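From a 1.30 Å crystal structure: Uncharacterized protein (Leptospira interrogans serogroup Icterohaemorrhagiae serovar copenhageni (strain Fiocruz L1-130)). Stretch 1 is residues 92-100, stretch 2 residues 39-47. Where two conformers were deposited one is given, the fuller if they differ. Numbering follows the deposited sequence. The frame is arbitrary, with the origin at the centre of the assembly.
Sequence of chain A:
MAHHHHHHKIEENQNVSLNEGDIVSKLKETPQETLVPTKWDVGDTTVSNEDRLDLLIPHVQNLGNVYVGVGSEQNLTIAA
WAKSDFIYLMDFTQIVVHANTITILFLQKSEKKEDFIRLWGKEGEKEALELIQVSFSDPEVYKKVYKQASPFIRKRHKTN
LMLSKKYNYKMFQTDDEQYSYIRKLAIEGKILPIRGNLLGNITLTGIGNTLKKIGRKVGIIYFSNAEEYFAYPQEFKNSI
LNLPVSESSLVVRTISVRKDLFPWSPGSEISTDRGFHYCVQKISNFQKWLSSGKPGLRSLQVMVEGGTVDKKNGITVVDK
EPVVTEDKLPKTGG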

# COMPACT_ATOMS: atom_id res chain seq x y z
N PHE A 92 3.42 -7.10 -7.87
CA PHE A 92 3.92 -7.98 -8.91
C PHE A 92 3.65 -9.44 -8.64
O PHE A 92 3.98 -10.27 -9.49
CB PHE A 92 5.42 -7.74 -9.13
CG PHE A 92 5.96 -8.30 -10.41
CD1 PHE A 92 5.41 -7.95 -11.62
CD2 PHE A 92 7.05 -9.16 -10.39
CE1 PHE A 92 5.93 -8.46 -12.81
CE2 PHE A 92 7.57 -9.67 -11.57
CZ PHE A 92 7.00 -9.30 -12.78
N THR A 93 3.08 -9.78 -7.49
CA THR A 93 2.77 -11.17 -7.17
C THR A 93 1.26 -11.38 -7.28
O THR A 93 0.48 -10.64 -6.66
CB THR A 93 3.28 -11.54 -5.76
OG1 THR A 93 4.71 -11.30 -5.68
CG2 THR A 93 3.03 -13.01 -5.48
N GLN A 94 0.85 -12.39 -8.06
CA GLN A 94 -0.57 -12.56 -8.34
C GLN A 94 -1.38 -12.78 -7.06
O GLN A 94 -2.51 -12.27 -6.95
CB GLN A 94 -0.79 -13.69 -9.34
CG GLN A 94 -2.18 -13.72 -9.90
CD GLN A 94 -2.63 -12.37 -10.47
OE1 GLN A 94 -3.49 -11.70 -9.91
NE2 GLN A 94 -2.04 -11.98 -11.59
N ILE A 95 -0.82 -13.50 -6.08
CA ILE A 95 -1.60 -13.76 -4.88
C ILE A 95 -1.93 -12.47 -4.16
O ILE A 95 -3.01 -12.37 -3.55
CB ILE A 95 -0.93 -14.80 -3.95
CG1 ILE A 95 -1.99 -15.40 -2.99
CG2 ILE A 95 0.24 -14.19 -3.12
CD1 ILE A 95 -1.44 -16.50 -2.07
N VAL A 96 -1.03 -11.49 -4.19
CA VAL A 96 -1.29 -10.22 -3.51
C VAL A 96 -2.41 -9.46 -4.22
O VAL A 96 -3.34 -8.96 -3.58
CB VAL A 96 0.00 -9.39 -3.44
CG1 VAL A 96 -0.29 -8.00 -2.94
CG2 VAL A 96 1.05 -10.06 -2.56
N VAL A 97 -2.36 -9.41 -5.56
CA VAL A 97 -3.38 -8.72 -6.33
C VAL A 97 -4.74 -9.35 -6.09
O VAL A 97 -5.73 -8.66 -5.82
CB VAL A 97 -3.00 -8.68 -7.83
CG1 VAL A 97 -4.10 -7.96 -8.64
CG2 VAL A 97 -1.64 -7.98 -8.04
N HIS A 98 -4.78 -10.69 -6.09
CA HIS A 98 -6.06 -11.37 -5.90
C HIS A 98 -6.56 -11.28 -4.47
O HIS A 98 -7.76 -11.11 -4.26
CB HIS A 98 -5.90 -12.82 -6.33
CG HIS A 98 -5.93 -12.98 -7.81
ND1 HIS A 98 -5.49 -14.11 -8.45
CD2 HIS A 98 -6.41 -12.15 -8.77
CE1 HIS A 98 -5.69 -13.97 -9.75
NE2 HIS A 98 -6.25 -12.79 -9.97
N ALA A 99 -5.67 -11.37 -3.47
CA ALA A 99 -6.13 -11.23 -2.09
C ALA A 99 -6.67 -9.83 -1.86
O ALA A 99 -7.66 -9.65 -1.15
CB ALA A 99 -5.01 -11.59 -1.10
N ASN A 100 -6.04 -8.81 -2.46
CA ASN A 100 -6.59 -7.47 -2.33
C ASN A 100 -7.98 -7.38 -2.98
O ASN A 100 -8.85 -6.65 -2.49
CB ASN A 100 -5.64 -6.46 -2.96
CG ASN A 100 -4.44 -6.16 -2.08
OD1 ASN A 100 -4.52 -6.26 -0.84
ND2 ASN A 100 -3.33 -5.77 -2.70
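Stretch 2, residues 39-47: KWDVGDTTV

Stretch 2 is a turning segment that lies against the start of the helix in stretch 1, from Thr-93 as far as Ala-99. The helix runs from Gln-94 to Asn-100 and continues beyond it. Stretch 2 is mostly loop, with a short 3-10 segment at Gly-43 to Thr-45. The chain order is the same on both sides: Asp-41 lies by Ile-95 (CA to CA 5.2 Å) and Thr-46 by Val-96 (CA to CA 5.4 Å). Together the two stretches bury 385 Å².

Asp-41 is the polar anchor. Its CA-to-CB bond points sideways, but chi1 of -76° (m) and chi2 of -64° bring the carboxylate to the start of the helix. There the first backbone NH groups have no preceding helical turn to bond to. Ile-95 N donates to Asp-41 OD1 at 2.8 Å, the one direct hydrogen bond between the stretches. Gln-94 N is 3.4 Å from Asp-41 OD1, but the angle is poor. A water serves this NH instead: it accepts from Gln-94 N at 2.9 Å and donates to Asp-41 OD2 at 2.7 Å. Thr-93 holds the N-cap position, yet its side chain makes no capping bond. With chi1 m, its methyl faces stretch 2: Thr-93 CG2 is 3.3 Å from Asp-41 OD1 and 3.5 Å from Trp-40 O.

Trp-40 starts toward the helix, but its end leads away. Trp-40 CB lies 3.8 Å from Thr-93 OG1, and Trp-40 as a whole is exposed. Its carbonyl is used within the loop: Thr-45 OG1 donates to Trp-40 O at 2.7 Å. Thr-45 has chi1 m, which allows this bond and leaves Thr-45 CG2 3.7 Å from Val-96 CG2.

Ile-95 has the largest area covered by the other stretch, 79 Å². Both chi angles are t, so the side chain is extended. Ile-95 CD1 reaches Val-42 O at 3.5 Å and Gly-43 N at 3.9 Å. Ile-95 CG2 meets Thr-46 CG2 at 4.0 Å. Gly-43 has no side chain, and the CA-to-CB bond of Val-42 points away.

Thr-46 takes chi1 p. In this rotamer Thr-46 OG1 donates to Gly-43 O at 2.7 Å, a carbonyl that also accepts from Thr-46 N at 3.0 Å. The hydroxyl is thus satisfied within the turn, while the methyl packs on the helix. One turn after Ile-95, Ala-99 CB also lies 4.0 Å from Thr-46 CG2. Val-97 and His-98 do not touch stretch 2. The CA-to-CB bonds of Lys-39 and Asp-44 point away from stretch 1.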

# COMPACT_ATOMS: atom_id res chain seq x y z
N LYS A 39 7.44 -18.24 -6.79
CA LYS A 39 7.54 -18.81 -5.44
C LYS A 39 6.90 -17.93 -4.40
O LYS A 39 6.63 -18.40 -3.29
CB LYS A 39 9.00 -19.03 -5.03
CG LYS A 39 9.79 -17.74 -4.86
CD LYS A 39 11.26 -17.99 -4.49
CE LYS A 39 12.06 -16.69 -4.52
NZ LYS A 39 13.52 -16.88 -4.24
N TRP A 40 6.62 -16.68 -4.72
CA TRP A 40 5.99 -15.79 -3.76
C TRP A 40 4.48 -15.93 -3.70
O TRP A 40 3.85 -15.26 -2.90
CB TRP A 40 6.36 -14.33 -4.06
CG TRP A 40 7.82 -14.13 -4.00
CD1 TRP A 40 8.66 -13.88 -5.06
CD2 TRP A 40 8.65 -14.19 -2.84
NE1 TRP A 40 9.95 -13.77 -4.61
CE2 TRP A 40 9.97 -13.96 -3.26
CE3 TRP A 40 8.41 -14.43 -1.48
CZ2 TRP A 40 11.06 -13.94 -2.37
CZ3 TRP A 40 9.49 -14.41 -0.59
CH2 TRP A 40 10.80 -14.17 -1.05
N ASP A 41 3.90 -16.76 -4.56
CA ASP A 41 2.46 -17.01 -4.55
C ASP A 41 2.09 -18.00 -3.44
O ASP A 41 1.61 -19.11 -3.67
CB ASP A 41 2.00 -17.48 -5.93
CG ASP A 41 1.92 -16.34 -6.91
OD1 ASP A 41 1.11 -15.45 -6.69
OD2 ASP A 41 2.66 -16.31 -7.90
N VAL A 42 2.30 -17.53 -2.21
CA VAL A 42 1.99 -18.27 -0.99
C VAL A 42 1.34 -17.29 -0.02
O VAL A 42 1.47 -16.07 -0.17
CB VAL A 42 3.24 -18.92 -0.33
CG1 VAL A 42 3.83 -20.01 -1.22
CG2 VAL A 42 4.30 -17.84 -0.01
N GLY A 43 0.62 -17.83 0.96
CA GLY A 43 -0.16 -16.97 1.85
C GLY A 43 0.69 -15.99 2.65
O GLY A 43 0.22 -14.90 2.98
N ASP A 44 1.94 -16.36 2.94
CA ASP A 44 2.83 -15.50 3.72
C ASP A 44 2.95 -14.11 3.11
O ASP A 44 3.17 -13.12 3.81
CB ASP A 44 4.24 -16.13 3.78
CG ASP A 44 4.24 -17.65 4.07
OD1 ASP A 44 4.91 -18.03 5.06
OD2 ASP A 44 3.61 -18.46 3.33
N THR A 45 2.85 -14.02 1.79
CA THR A 45 3.10 -12.78 1.08
C THR A 45 1.97 -11.78 1.20
O THR A 45 2.16 -10.60 0.87
CB THR A 45 3.35 -13.11 -0.39
OG1 THR A 45 4.28 -14.21 -0.45
CG2 THR A 45 3.90 -11.92 -1.17
N THR A 46 0.81 -12.21 1.70
CA THR A 46 -0.41 -11.40 1.67
C THR A 46 -0.58 -10.54 2.92
O THR A 46 -1.61 -9.88 3.06
CB THR A 46 -1.66 -12.27 1.51
OG1 THR A 46 -1.83 -13.11 2.67
CG2 THR A 46 -1.56 -13.13 0.26
N VAL A 47 0.40 -10.53 3.83
CA VAL A 47 0.33 -9.70 5.02
C VAL A 47 1.61 -8.93 5.20
O VAL A 47 2.69 -9.38 4.80
CB VAL A 47 0.03 -10.49 6.31
CG1 VAL A 47 -1.36 -11.06 6.27
CG2 VAL A 47 1.09 -11.55 6.56
O HOH W 1 2.81 -14.06 -9.33